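Local coordinates for putative nucleotidyltransferase (Sulfolobus solfataricus P2, PDB 2RFF), which probably transfers nucleotidyl groups as a member of the polymerase-type nucleotidyltransferase superfamily, although its substrate is not established, at residues I9-R14 / G40-G45; R14-A19 / V99-R104; E21-V26 / K106-L111; Y72-F77 / V82-L87. All blocks are in the same frame, centred on the assembly; numbering follows the deposited sequence. Where two conformers were deposited one is given.

Overall arrangement
Helix 6-29 enters three of the four contacts, in the order of its residues. Interaction 1 closes the first loop, bringing 40-45, on the short helix that follows strand 33-39, back to 9-14. Interaction 2 joins 14-19 to strand 98-103, and interaction 3 joins 21-26 to the C-terminal 106-111; these three cross one another along the chain. Interaction 4 is a short local closure between helix 67-74 and strand 82-88. It starts after interaction 1 has closed and falls within the spans of interactions 2 and 3. Interactions 2, 3 and 4 tie helices to one mixed sheet, while interaction 1 joins helix 6-29 to the short helix 41-44.

Interaction 1. Residues I9-R14 / G40-G45; sequences IESQIR and GSRARG
S11 and Q12, consecutive on helix 6-29, receive the side chain of R42, which runs fully extended from CG to NE out of the short helix 41-44. The tight part is its guanidinium end. S11 OG lies close to the guanidinium plane and is gripped end-on by two nitrogens, R42 NH1 at 3.1 Å and R42 NH2 at 3.2 Å, while also bonding A8 O in its own helix. R42 NH1 makes a straighter bond to Q12 OE1 (2.9 Å, 162°). A bend at chi2 (73°) lays the Q12 amide alongside R42, and Q12 NE2 reaches a lone pair of R42 O at 3.0 Å; one amide thus holds both ends of the arginine. R42 NH2 has a further partner in S51 O. The more open side is that of Q12, which is partly exposed and borders Y47, whereas S11 and R42 are buried. The sequence joined here, GSRARG, is consistent with the Gly-Ser signature that opens the active-site motif in nucleotidyltransferases of this superfamily.

Interaction 2. Residues R14-A19 / V99-R104; sequences RMLKLA and VLFWKR
F101 turns the edge of its ring toward a backbone oxygen of the helix: L16 O lies near the ring plane, 3.5 Å from F101 CZ. The residue that does so is itself irregular for a strand, since its psi of -40° belongs to a classic beta bulge in which F101 and W102 both face V36 on strand 33-39. With CG anti to the backbone N (chi1 -173°), the ring leaves the strand and packs against the side of helix 6-29. Two apolar contacts accompany the carbonyl approach, one from L16 itself and one from A19, nearly a turn further along the helix. L16 CD2 meets F101 CE1 at 3.8 Å, the leucine crossing the phenylalanine obliquely, and A19 CB rests 3.8 Å from F101 CZ. A19 C, at 3.7 Å from F101 CE2, brings the helix backbone close as well. Beyond these residues, K20 and V23 of the same helix and I38 of strand 33-39 pack against F101, and A19 touches I55 of strand 53-59. Cohesion between the two segments is therefore mainly dispersive and without hydrogen bonds; the partly positive C-H rim facing L16 O probably adds a weak electrostatic attraction.

Interaction 3. Residues E21-V26 / K106-L111; sequences EIVEEV and KGFVLL
V23 and E24 meet the outer end of the F108 ring; the contact itself is apolar, and polar and backbone interactions with neighbouring residues frame it. Among the apolar approaches, V23 CG1 comes to 3.6 Å from F108 CE1, and V23 CB lies 3.8 Å from F108 CE1, the two side chains sliding past each other in opposite directions. The V23 methyl is directed there by its torsion, which sets CG1 anti to the backbone N (chi1 171°). E24 joins through its aliphatic part, E24 CG standing 3.8 Å from F108 CZ, with its chain crossing the phenylalanine at about a right angle. The polar interaction lies at the end of that chain. The E24 carboxylate, its plane 76° from that of the ring, pairs in a salt bridge with K20, so its charge is met on the helix. Backbone interactions shape the strand: K106 and G107 both face K103 in a classic beta bulge, and V109 hydrogen-bonds to F101. F108 also meets the W102 ring, with planes at about 60°. The arrangement is that of an alpha/beta fold in which a helix packs on a sheet face, here including edge strand 107-108, which forms a hairpin with strand 98-103.

Interaction 4. Residues Y72-F77 / V82-L87; sequences YMVSRF and VDYIVL. With EDO (1,2-ethanediol), chain C.
V74, Y84 and V86 make up most of this contact, all three with their side chains directed across it. V74 is the centre: its CG2 lies 3.4 Å from Y84 CE2 and 3.6 Å from V86 CG2. The two valines meet tip to tip, whereas Y84 comes toward V74 from the opposite direction, its ring approached obliquely by the methyl. Y84 reaches this position because its CG sits between the backbone N and the carbonyl carbon (chi1 71°), which carries the ring over toward the helix. V86 is buried, and F59 and I62 pack on it as well, so the apolar patch continues beyond the two segments. A different environment begins at one face of the tyrosine: a 1,2-ethanediol, probably from the crystallisation liquor, lies there with its C2 3.5 Å above the ring plane, offset toward the rim. Its O2 makes a weak bond to D83 OD1 at 3.5 Å. D83 OD1 also accepts a bond from Y84 N at 2.8 Å, which meets it from 37° out of the carboxylate plane. Strand 82-88 pairs in parallel with strand 53-59, and helix 67-74 lies between them in sequence; the packing described is the helix-to-second-strand seam of a beta-alpha-beta unit.

Interaction 1. Residues I9-R14 / G40-G45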
loop_
_atom_site.group_PDB
_atom_site.type_symbol
_atom_site.label_atom_id
_atom_site.label_comp_id
_atom_site.label_asym_id
_atom_site.label_seq_id
_atom_site.Cartn_x
_atom_site.Cartn_y
_atom_site.Cartn_z
ATOM N N ILE A 9 3.438 10.630 -14.667
ATOM C CA ILE A 9 3.627 9.200 -15.010
ATOM C C ILE A 9 4.928 8.646 -14.411
ATOM O O ILE A 9 4.903 7.565 -13.821
ATOM C CB ILE A 9 3.515 8.945 -16.532
ATOM C CG1 ILE A 9 2.088 9.230 -17.020
ATOM C CG2 ILE A 9 3.939 7.504 -16.895
ATOM C CD1 ILE A 9 0.987 8.315 -16.433
ATOM N N GLU A 10 6.045 9.381 -14.545
ATOM C CA GLU A 10 7.327 8.939 -13.965
ATOM C C GLU A 10 7.219 8.796 -12.444
ATOM O O GLU A 10 7.769 7.839 -11.889
ATOM C CB GLU A 10 8.492 9.853 -14.354
ATOM C CG GLU A 10 8.871 9.768 -15.827
ATOM C CD GLU A 10 9.873 10.853 -16.293
ATOM O OE1 GLU A 10 10.464 11.587 -15.466
ATOM O OE2 GLU A 10 10.065 10.954 -17.519
ATOM N N SER A 11 6.490 9.710 -11.784
ATOM C CA SER A 11 6.293 9.636 -10.334
ATOM C C SER A 11 5.452 8.431 -9.971
ATOM O O SER A 11 5.689 7.842 -8.937
ATOM C CB SER A 11 5.667 10.898 -9.746
ATOM O OG SER A 11 4.270 10.961 -10.030
ATOM N N GLN A 12 4.476 8.082 -10.803
ATOM C CA GLN A 12 3.622 6.894 -10.533
ATOM C C GLN A 12 4.476 5.616 -10.578
ATOM O O GLN A 12 4.404 4.772 -9.685
ATOM C CB GLN A 12 2.466 6.794 -11.536
ATOM C CG GLN A 12 1.394 5.717 -11.214
ATOM C CD GLN A 12 0.475 6.085 -10.041
ATOM O OE1 GLN A 12 0.755 6.994 -9.233
ATOM N NE2 GLN A 12 -0.670 5.382 -9.964
ATOM N N ILE A 13 5.332 5.514 -11.596
ATOM C CA ILE A 13 6.240 4.386 -11.749
ATOM C C ILE A 13 7.189 4.293 -10.555
ATOM O O ILE A 13 7.300 3.246 -9.913
ATOM C CB ILE A 13 7.030 4.452 -13.088
ATOM C CG1 ILE A 13 6.061 4.349 -14.268
ATOM C CG2 ILE A 13 8.028 3.310 -13.210
ATOM C CD1 ILE A 13 6.657 4.692 -15.613
ATOM N N ARG A 14 7.838 5.406 -10.220
ATOM C CA ARG A 14 8.750 5.454 -9.099
ATOM C C ARG A 14 8.081 5.105 -7.756
ATOM O O ARG A 14 8.616 4.341 -6.953
ATOM C CB ARG A 14 9.376 6.857 -9.043
ATOM C CG ARG A 14 10.342 7.100 -7.968
ATOM C CD ARG A 14 11.031 8.432 -8.146
ATOM N NE ARG A 14 10.101 9.567 -8.067
ATOM C CZ ARG A 14 9.723 10.403 -9.059
ATOM N NH1 ARG A 14 10.154 10.317 -10.320
ATOM N NH2 ARG A 14 8.866 11.369 -8.767
ATOM N N GLY A 40 -5.979 6.162 -1.921
ATOM C CA GLY A 40 -5.715 7.571 -2.117
ATOM C C GLY A 40 -5.595 7.964 -3.573
ATOM O O GLY A 40 -6.004 7.235 -4.465
ATOM N N SER A 41 -4.992 9.125 -3.815
ATOM C CA SER A 41 -4.994 9.722 -5.168
ATOM C C SER A 41 -4.288 8.911 -6.223
ATOM O O SER A 41 -4.687 8.964 -7.387
ATOM C CB SER A 41 -4.452 11.145 -5.153
ATOM O OG SER A 41 -3.126 11.170 -4.746
ATOM N N ARG A 42 -3.238 8.172 -5.829
ATOM C CA ARG A 42 -2.523 7.303 -6.793
ATOM C C ARG A 42 -3.323 6.063 -7.187
ATOM O O ARG A 42 -3.025 5.451 -8.186
ATOM C CB ARG A 42 -1.092 6.981 -6.354
ATOM C CG ARG A 42 -0.180 8.227 -6.369
ATOM C CD ARG A 42 1.261 7.917 -6.018
ATOM N NE ARG A 42 2.071 9.136 -6.050
ATOM C CZ ARG A 42 2.516 9.731 -7.157
ATOM N NH1 ARG A 42 2.320 9.244 -8.361
ATOM N NH2 ARG A 42 3.198 10.846 -7.054
ATOM N N ALA A 43 -4.319 5.689 -6.387
ATOM C CA ALA A 43 -5.276 4.643 -6.785
ATOM C C ALA A 43 -6.407 5.232 -7.613
ATOM O O ALA A 43 -6.817 4.631 -8.602
ATOM C CB ALA A 43 -5.872 3.946 -5.575
ATOM N N ARG A 44 -6.906 6.403 -7.222
ATOM C CA ARG A 44 -8.073 7.016 -7.891
ATOM C C ARG A 44 -7.767 7.610 -9.259
ATOM O O ARG A 44 -8.559 7.504 -10.191
ATOM C CB ARG A 44 -8.673 8.108 -7.027
ATOM C CG ARG A 44 -9.113 7.683 -5.637
ATOM C CD ARG A 44 -9.764 8.815 -4.899
ATOM N NE ARG A 44 -8.913 9.998 -4.645
ATOM C CZ ARG A 44 -8.326 10.332 -3.487
ATOM N NH1 ARG A 44 -8.491 9.623 -2.390
ATOM N NH2 ARG A 44 -7.616 11.434 -3.403
ATOM N N GLY A 45 -6.605 8.257 -9.349
ATOM C CA GLY A 45 -6.178 8.949 -10.559
ATOM C C GLY A 45 -5.984 10.438 -10.401
ATOM O O GLY A 45 -5.338 11.035 -11.272
#

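Interaction 2. Residues R14-A19 / V99-R104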
loop_
_atom_site.group_PDB
_atom_site.type_symbol
_atom_site.label_atom_id
_atom_site.label_comp_id
_atom_site.label_asym_id
_atom_site.label_seq_id
_atom_site.Cartn_x
_atom_site.Cartn_y
_atom_site.Cartn_z
ATOM N N ARG A 14 7.838 5.406 -10.220
ATOM C CA ARG A 14 8.750 5.454 -9.099
ATOM C C ARG A 14 8.081 5.105 -7.756
ATOM O O ARG A 14 8.616 4.341 -6.953
ATOM C CB ARG A 14 9.376 6.857 -9.043
ATOM C CG ARG A 14 10.342 7.100 -7.968
ATOM C CD ARG A 14 11.031 8.432 -8.146
ATOM N NE ARG A 14 10.101 9.567 -8.067
ATOM C CZ ARG A 14 9.723 10.403 -9.059
ATOM N NH1 ARG A 14 10.154 10.317 -10.320
ATOM N NH2 ARG A 14 8.866 11.369 -8.767
HETATM N N MSE A 15 6.862 5.595 -7.554
HETATM C CA MSE A 15 6.143 5.387 -6.274
HETATM C C MSE A 15 5.646 3.948 -6.134
HETATM O O MSE A 15 5.689 3.393 -5.050
HETATM C CB MSE A 15 5.019 6.403 -6.085
HETATM C CG MSE A 15 5.485 7.830 -5.849
HETATM SE SE MSE A 15 5.489 8.442 -4.034
HETATM C CE MSE A 15 6.872 7.375 -3.283
ATOM N N LEU A 16 5.242 3.360 -7.237
ATOM C CA LEU A 16 4.802 1.962 -7.237
ATOM C C LEU A 16 6.011 1.054 -6.972
ATOM O O LEU A 16 5.899 0.067 -6.247
ATOM C CB LEU A 16 4.074 1.589 -8.534
ATOM C CG LEU A 16 2.682 2.182 -8.702
ATOM C CD1 LEU A 16 2.162 2.055 -10.144
ATOM C CD2 LEU A 16 1.609 1.619 -7.715
ATOM N N LYS A 17 7.174 1.406 -7.535
ATOM C CA LYS A 17 8.373 0.623 -7.294
ATOM C C LYS A 17 8.835 0.722 -5.817
ATOM O O LYS A 17 9.255 -0.280 -5.249
ATOM C CB LYS A 17 9.435 0.955 -8.324
ATOM C CG LYS A 17 9.062 0.450 -9.741
ATOM C CD LYS A 17 10.105 0.868 -10.801
ATOM C CE LYS A 17 9.780 0.418 -12.231
ATOM N NZ LYS A 17 10.801 1.002 -13.194
ATOM N N LEU A 18 8.731 1.904 -5.197
ATOM C CA LEU A 18 9.023 2.056 -3.786
ATOM C C LEU A 18 8.046 1.229 -2.937
ATOM O O LEU A 18 8.495 0.539 -2.019
ATOM C CB LEU A 18 8.969 3.502 -3.349
ATOM C CG LEU A 18 9.139 3.797 -1.857
ATOM C CD1 LEU A 18 10.432 3.212 -1.288
ATOM C CD2 LEU A 18 8.981 5.269 -1.612
ATOM N N ALA A 19 6.724 1.277 -3.237
ATOM C CA ALA A 19 5.706 0.488 -2.539
ATOM C C ALA A 19 6.043 -1.004 -2.667
ATOM O O ALA A 19 5.931 -1.736 -1.676
ATOM C CB ALA A 19 4.357 0.785 -3.063
ATOM N N VAL A 99 -6.887 -0.109 -4.906
ATOM C CA VAL A 99 -6.375 -0.994 -5.941
ATOM C C VAL A 99 -5.568 -2.119 -5.303
ATOM O O VAL A 99 -4.728 -1.850 -4.474
ATOM C CB VAL A 99 -5.441 -0.223 -6.902
ATOM C CG1 VAL A 99 -4.624 -1.188 -7.783
ATOM C CG2 VAL A 99 -6.251 0.757 -7.713
ATOM N N LEU A 100 -5.876 -3.375 -5.652
ATOM C CA LEU A 100 -5.122 -4.513 -5.158
ATOM C C LEU A 100 -3.700 -4.471 -5.767
ATOM O O LEU A 100 -3.483 -4.467 -6.970
ATOM C CB LEU A 100 -5.849 -5.829 -5.426
ATOM C CG LEU A 100 -5.205 -7.081 -4.829
ATOM C CD1 LEU A 100 -5.346 -7.143 -3.330
ATOM C CD2 LEU A 100 -5.826 -8.348 -5.458
ATOM N N PHE A 101 -2.730 -4.462 -4.871
ATOM C CA PHE A 101 -1.337 -4.319 -5.239
ATOM C C PHE A 101 -0.613 -5.647 -5.115
ATOM O O PHE A 101 0.250 -5.954 -5.933
ATOM C CB PHE A 101 -0.703 -3.264 -4.319
ATOM C CG PHE A 101 0.718 -2.864 -4.671
ATOM C CD1 PHE A 101 0.957 -2.171 -5.853
ATOM C CD2 PHE A 101 1.768 -3.109 -3.782
ATOM C CE1 PHE A 101 2.247 -1.757 -6.153
ATOM C CE2 PHE A 101 3.077 -2.708 -4.099
ATOM C CZ PHE A 101 3.319 -2.051 -5.292
ATOM N N TRP A 102 -0.929 -6.391 -4.058
ATOM C CA TRP A 102 -0.278 -7.635 -3.746
ATOM C C TRP A 102 -1.242 -8.485 -2.932
ATOM O O TRP A 102 -2.092 -7.975 -2.171
ATOM C CB TRP A 102 1.010 -7.332 -2.957
ATOM C CG TRP A 102 1.794 -8.523 -2.451
ATOM C CD1 TRP A 102 2.846 -9.133 -3.058
ATOM C CD2 TRP A 102 1.552 -9.257 -1.245
ATOM N NE1 TRP A 102 3.313 -10.184 -2.292
ATOM C CE2 TRP A 102 2.513 -10.296 -1.182
ATOM C CE3 TRP A 102 0.608 -9.142 -0.203
ATOM C CZ2 TRP A 102 2.573 -11.206 -0.103
ATOM C CZ3 TRP A 102 0.642 -10.062 0.857
ATOM C CH2 TRP A 102 1.629 -11.074 0.902
ATOM N N LYS A 103 -1.113 -9.784 -3.123
ATOM C CA LYS A 103 -1.868 -10.765 -2.337
ATOM C C LYS A 103 -0.951 -11.974 -2.172
ATOM O O LYS A 103 -0.270 -12.364 -3.105
ATOM C CB LYS A 103 -3.194 -11.135 -2.986
ATOM C CG LYS A 103 -4.014 -12.112 -2.168
ATOM C CD LYS A 103 -5.389 -12.190 -2.734
ATOM C CE LYS A 103 -6.229 -13.250 -2.080
ATOM N NZ LYS A 103 -6.542 -12.936 -0.690
ATOM N N ARG A 104 -0.936 -12.569 -0.988
ATOM C CA ARG A 104 -0.071 -13.708 -0.766
ATOM C C ARG A 104 -0.173 -14.780 -1.882
ATOM O O ARG A 104 0.878 -15.190 -2.394
ATOM C CB ARG A 104 -0.325 -14.314 0.621
ATOM C CG ARG A 104 0.527 -15.503 0.997
ATOM C CD ARG A 104 1.948 -15.141 1.266
ATOM N NE ARG A 104 2.112 -14.302 2.453
ATOM C CZ ARG A 104 3.253 -13.692 2.820
ATOM N NH1 ARG A 104 4.346 -13.784 2.095
ATOM N NH2 ARG A 104 3.267 -12.951 3.919
#

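Interaction 3. Residues E21-V26 / K106-L111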
loop_
_atom_site.group_PDB
_atom_site.type_symbol
_atom_site.label_atom_id
_atom_site.label_comp_id
_atom_site.label_asym_id
_atom_site.label_seq_id
_atom_site.Cartn_x
_atom_site.Cartn_y
_atom_site.Cartn_z
ATOM N N GLU A 21 9.061 -2.425 -3.021
ATOM C CA GLU A 21 10.187 -2.697 -2.124
ATOM C C GLU A 21 9.719 -2.816 -0.669
ATOM O O GLU A 21 10.110 -3.739 0.045
ATOM C CB GLU A 21 11.225 -1.593 -2.180
ATOM C CG GLU A 21 11.997 -1.429 -3.447
ATOM C CD GLU A 21 13.025 -0.266 -3.354
ATOM O OE1 GLU A 21 13.579 0.027 -2.251
ATOM O OE2 GLU A 21 13.289 0.352 -4.399
ATOM N N ILE A 22 8.872 -1.882 -0.240
ATOM C CA ILE A 22 8.363 -1.896 1.131
ATOM C C ILE A 22 7.556 -3.172 1.367
ATOM O O ILE A 22 7.745 -3.822 2.397
ATOM C CB ILE A 22 7.501 -0.625 1.434
ATOM C CG1 ILE A 22 8.410 0.630 1.435
ATOM C CG2 ILE A 22 6.747 -0.747 2.784
ATOM C CD1 ILE A 22 7.666 1.968 1.464
ATOM N N VAL A 23 6.673 -3.507 0.416
ATOM C CA VAL A 23 5.794 -4.717 0.550
ATOM C C VAL A 23 6.636 -5.999 0.577
ATOM O O VAL A 23 6.351 -6.907 1.345
ATOM C CB VAL A 23 4.701 -4.768 -0.532
ATOM C CG1 VAL A 23 3.989 -6.123 -0.490
ATOM C CG2 VAL A 23 3.747 -3.551 -0.327
ATOM N N GLU A 24 7.677 -6.067 -0.249
ATOM C CA GLU A 24 8.582 -7.237 -0.239
ATOM C C GLU A 24 9.157 -7.494 1.140
ATOM O O GLU A 24 9.193 -8.623 1.603
ATOM C CB GLU A 24 9.750 -7.046 -1.232
ATOM C CG GLU A 24 9.288 -7.229 -2.642
ATOM C CD GLU A 24 10.342 -6.991 -3.704
ATOM O OE1 GLU A 24 11.270 -6.157 -3.496
ATOM O OE2 GLU A 24 10.193 -7.650 -4.778
ATOM N N GLU A 25 9.553 -6.424 1.805
ATOM C CA GLU A 25 10.142 -6.523 3.123
ATOM C C GLU A 25 9.114 -6.934 4.162
ATOM O O GLU A 25 9.349 -7.836 4.946
ATOM C CB GLU A 25 10.812 -5.209 3.534
ATOM C CG GLU A 25 11.975 -4.864 2.640
ATOM C CD GLU A 25 12.550 -3.520 2.925
ATOM O OE1 GLU A 25 12.229 -2.894 3.942
ATOM O OE2 GLU A 25 13.362 -3.067 2.110
ATOM N N VAL A 26 7.976 -6.247 4.175
ATOM C CA VAL A 26 6.850 -6.575 5.100
ATOM C C VAL A 26 6.320 -8.002 4.883
ATOM O O VAL A 26 6.203 -8.757 5.839
ATOM C CB VAL A 26 5.735 -5.520 5.070
ATOM C CG1 VAL A 26 4.590 -5.890 6.038
ATOM C CG2 VAL A 26 6.301 -4.142 5.395
ATOM N N LYS A 106 -1.233 -14.407 -4.931
ATOM C CA LYS A 106 -1.024 -13.819 -6.266
ATOM C C LYS A 106 0.343 -13.185 -6.495
ATOM O O LYS A 106 0.686 -12.939 -7.636
ATOM C CB LYS A 106 -2.060 -12.720 -6.519
ATOM C CG LYS A 106 -3.528 -13.151 -6.420
ATOM C CD LYS A 106 -4.472 -12.028 -6.901
ATOM C CE LYS A 106 -5.922 -12.518 -6.996
ATOM N NZ LYS A 106 -6.883 -11.401 -7.304
ATOM N N GLY A 107 1.117 -12.932 -5.441
ATOM C CA GLY A 107 2.312 -12.091 -5.587
ATOM C C GLY A 107 1.853 -10.683 -5.955
ATOM O O GLY A 107 0.750 -10.293 -5.648
ATOM N N PHE A 108 2.683 -9.917 -6.638
ATOM C CA PHE A 108 2.300 -8.564 -7.070
ATOM C C PHE A 108 1.395 -8.589 -8.293
ATOM O O PHE A 108 1.583 -9.400 -9.188
ATOM C CB PHE A 108 3.520 -7.692 -7.326
ATOM C CG PHE A 108 4.294 -7.429 -6.106
ATOM C CD1 PHE A 108 3.945 -6.362 -5.281
ATOM C CD2 PHE A 108 5.309 -8.296 -5.701
ATOM C CE1 PHE A 108 4.653 -6.123 -4.074
ATOM C CE2 PHE A 108 6.022 -8.046 -4.513
ATOM C CZ PHE A 108 5.655 -6.967 -3.692
ATOM N N VAL A 109 0.414 -7.689 -8.312
ATOM C CA VAL A 109 -0.553 -7.554 -9.405
ATOM C C VAL A 109 0.097 -6.603 -10.423
ATOM O O VAL A 109 0.646 -5.555 -10.059
ATOM C CB VAL A 109 -1.916 -7.043 -8.862
ATOM C CG1 VAL A 109 -2.945 -6.888 -9.986
ATOM C CG2 VAL A 109 -2.450 -7.984 -7.833
ATOM N N LEU A 110 0.127 -7.027 -11.686
ATOM C CA LEU A 110 0.743 -6.265 -12.811
ATOM C C LEU A 110 2.260 -5.942 -12.722
ATOM O O LEU A 110 2.763 -5.230 -13.588
ATOM C CB LEU A 110 -0.078 -4.979 -13.137
ATOM C CG LEU A 110 -1.254 -5.129 -14.135
ATOM C CD1 LEU A 110 -0.757 -5.298 -15.566
ATOM C CD2 LEU A 110 -2.168 -6.285 -13.748
ATOM N N LEU A 111 2.977 -6.466 -11.712
ATOM C CA LEU A 111 4.415 -6.201 -11.510
ATOM C C LEU A 111 5.151 -7.515 -11.267
ATOM O O LEU A 111 4.524 -8.606 -11.279
ATOM C CB LEU A 111 4.660 -5.233 -10.345
ATOM C CG LEU A 111 4.061 -3.830 -10.407
ATOM C CD1 LEU A 111 4.577 -2.974 -9.209
ATOM C CD2 LEU A 111 4.383 -3.132 -11.748
ATOM O OXT LEU A 111 6.388 -7.504 -11.127
#

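Interaction 4. Residues Y72-F77 / V82-L87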
loop_
_atom_site.group_PDB
_atom_site.type_symbol
_atom_site.label_atom_id
_atom_site.label_comp_id
_atom_site.label_asym_id
_atom_site.label_seq_id
_atom_site.Cartn_x
_atom_site.Cartn_y
_atom_site.Cartn_z
ATOM N N TYR A 72 3.363 -0.055 14.863
ATOM C CA TYR A 72 4.712 -0.574 15.210
ATOM C C TYR A 72 5.069 -1.760 14.319
ATOM O O TYR A 72 6.235 -1.975 14.070
ATOM C CB TYR A 72 4.753 -0.950 16.703
ATOM C CG TYR A 72 6.131 -1.218 17.334
ATOM C CD1 TYR A 72 6.987 -0.147 17.640
ATOM C CD2 TYR A 72 6.549 -2.526 17.702
ATOM C CE1 TYR A 72 8.244 -0.375 18.267
ATOM C CE2 TYR A 72 7.829 -2.762 18.299
ATOM C CZ TYR A 72 8.645 -1.683 18.598
ATOM O OH TYR A 72 9.877 -1.877 19.178
HETATM N N MSE A 73 4.071 -2.524 13.824
HETATM C CA MSE A 73 4.341 -3.679 12.934
HETATM C C MSE A 73 5.074 -3.303 11.658
HETATM O O MSE A 73 5.958 -4.026 11.199
HETATM C CB MSE A 73 3.066 -4.396 12.442
HETATM C CG MSE A 73 2.115 -4.971 13.480
HETATM SE SE MSE A 73 0.604 -5.853 12.729
HETATM C CE MSE A 73 1.594 -7.339 11.969
ATOM N N VAL A 74 4.690 -2.177 11.066
ATOM C CA VAL A 74 5.258 -1.739 9.783
ATOM C C VAL A 74 6.111 -0.493 9.814
ATOM O O VAL A 74 6.831 -0.251 8.864
ATOM C CB VAL A 74 4.128 -1.582 8.722
ATOM C CG1 VAL A 74 3.348 -2.914 8.603
ATOM C CG2 VAL A 74 3.162 -0.416 9.034
ATOM N N SER A 75 6.052 0.279 10.900
ATOM C CA SER A 75 6.753 1.572 11.016
ATOM C C SER A 75 8.146 1.612 10.472
ATOM O O SER A 75 8.472 2.483 9.654
ATOM C CB SER A 75 6.814 2.010 12.480
ATOM O OG SER A 75 7.436 3.279 12.566
ATOM N N ARG A 76 8.963 0.659 10.907
ATOM C CA ARG A 76 10.377 0.664 10.476
ATOM C C ARG A 76 10.660 0.394 9.004
ATOM O O ARG A 76 11.756 0.668 8.539
ATOM C CB ARG A 76 11.258 -0.249 11.330
ATOM C CG ARG A 76 11.104 -1.719 11.162
ATOM C CD ARG A 76 12.254 -2.372 11.896
ATOM N NE ARG A 76 11.969 -3.769 12.151
ATOM C CZ ARG A 76 12.168 -4.770 11.303
ATOM N NH1 ARG A 76 12.630 -4.575 10.072
ATOM N NH2 ARG A 76 11.874 -6.000 11.711
ATOM N N PHE A 77 9.682 -0.139 8.289
ATOM C CA PHE A 77 9.800 -0.394 6.870
ATOM C C PHE A 77 9.409 0.799 6.016
ATOM O O PHE A 77 9.676 0.790 4.820
ATOM C CB PHE A 77 8.881 -1.558 6.473
ATOM C CG PHE A 77 9.181 -2.848 7.191
ATOM C CD1 PHE A 77 10.103 -3.755 6.696
ATOM C CD2 PHE A 77 8.476 -3.188 8.335
ATOM C CE1 PHE A 77 10.357 -4.973 7.369
ATOM C CE2 PHE A 77 8.718 -4.376 9.013
ATOM C CZ PHE A 77 9.664 -5.280 8.519
ATOM N N VAL A 82 5.500 8.346 1.640
ATOM C CA VAL A 82 4.574 7.233 1.827
ATOM C C VAL A 82 3.761 7.417 3.094
ATOM O O VAL A 82 4.257 7.820 4.122
ATOM C CB VAL A 82 5.388 5.873 1.961
ATOM C CG1 VAL A 82 4.453 4.697 2.362
ATOM C CG2 VAL A 82 6.082 5.526 0.650
ATOM N N ASP A 83 2.477 7.120 3.030
ATOM C CA ASP A 83 1.632 7.032 4.240
ATOM C C ASP A 83 0.943 5.700 4.176
ATOM O O ASP A 83 0.954 5.046 3.132
ATOM C CB ASP A 83 0.683 8.213 4.388
ATOM C CG ASP A 83 0.188 8.412 5.838
ATOM O OD1 ASP A 83 0.576 7.667 6.743
ATOM O OD2 ASP A 83 -0.553 9.381 6.092
ATOM N N TYR A 84 0.438 5.263 5.319
ATOM C CA TYR A 84 -0.127 3.916 5.393
ATOM C C TYR A 84 -1.248 3.737 6.403
ATOM O O TYR A 84 -1.441 4.553 7.300
ATOM C CB TYR A 84 1.054 2.929 5.694
ATOM C CG TYR A 84 1.570 3.063 7.093
ATOM C CD1 TYR A 84 2.562 3.984 7.401
ATOM C CD2 TYR A 84 1.013 2.316 8.141
ATOM C CE1 TYR A 84 3.012 4.135 8.714
ATOM C CE2 TYR A 84 1.450 2.468 9.453
ATOM C CZ TYR A 84 2.465 3.367 9.727
ATOM O OH TYR A 84 2.885 3.515 11.025
ATOM N N ILE A 85 -1.927 2.619 6.247
ATOM C CA ILE A 85 -2.925 2.134 7.214
ATOM C C ILE A 85 -2.672 0.621 7.378
ATOM O O ILE A 85 -2.334 -0.049 6.399
ATOM C CB ILE A 85 -4.396 2.324 6.762
ATOM C CG1 ILE A 85 -4.690 3.825 6.661
ATOM C CG2 ILE A 85 -5.433 1.666 7.740
ATOM C CD1 ILE A 85 -6.031 4.144 6.084
ATOM N N VAL A 86 -2.872 0.102 8.594
ATOM C CA VAL A 86 -2.790 -1.316 8.869
ATOM C C VAL A 86 -4.187 -1.762 9.347
ATOM O O VAL A 86 -4.703 -1.229 10.334
ATOM C CB VAL A 86 -1.761 -1.651 9.962
ATOM C CG1 VAL A 86 -1.815 -3.137 10.376
ATOM C CG2 VAL A 86 -0.302 -1.283 9.544
ATOM N N LEU A 87 -4.737 -2.776 8.694
ATOM C CA LEU A 87 -6.084 -3.308 8.992
ATOM C C LEU A 87 -6.059 -4.816 9.029
ATOM O O LEU A 87 -5.208 -5.466 8.438
ATOM C CB LEU A 87 -7.191 -2.868 7.992
ATOM C CG LEU A 87 -7.451 -1.360 7.917
ATOM C CD1 LEU A 87 -8.525 -1.077 6.872
ATOM C CD2 LEU A 87 -7.838 -0.771 9.292
HETATM C C1 EDO C . -1.121 5.837 10.488
HETATM O O1 EDO C . -1.573 6.058 11.843
HETATM C C2 EDO C . 0.369 6.121 10.267
HETATM O O2 EDO C . 0.699 7.521 10.229
#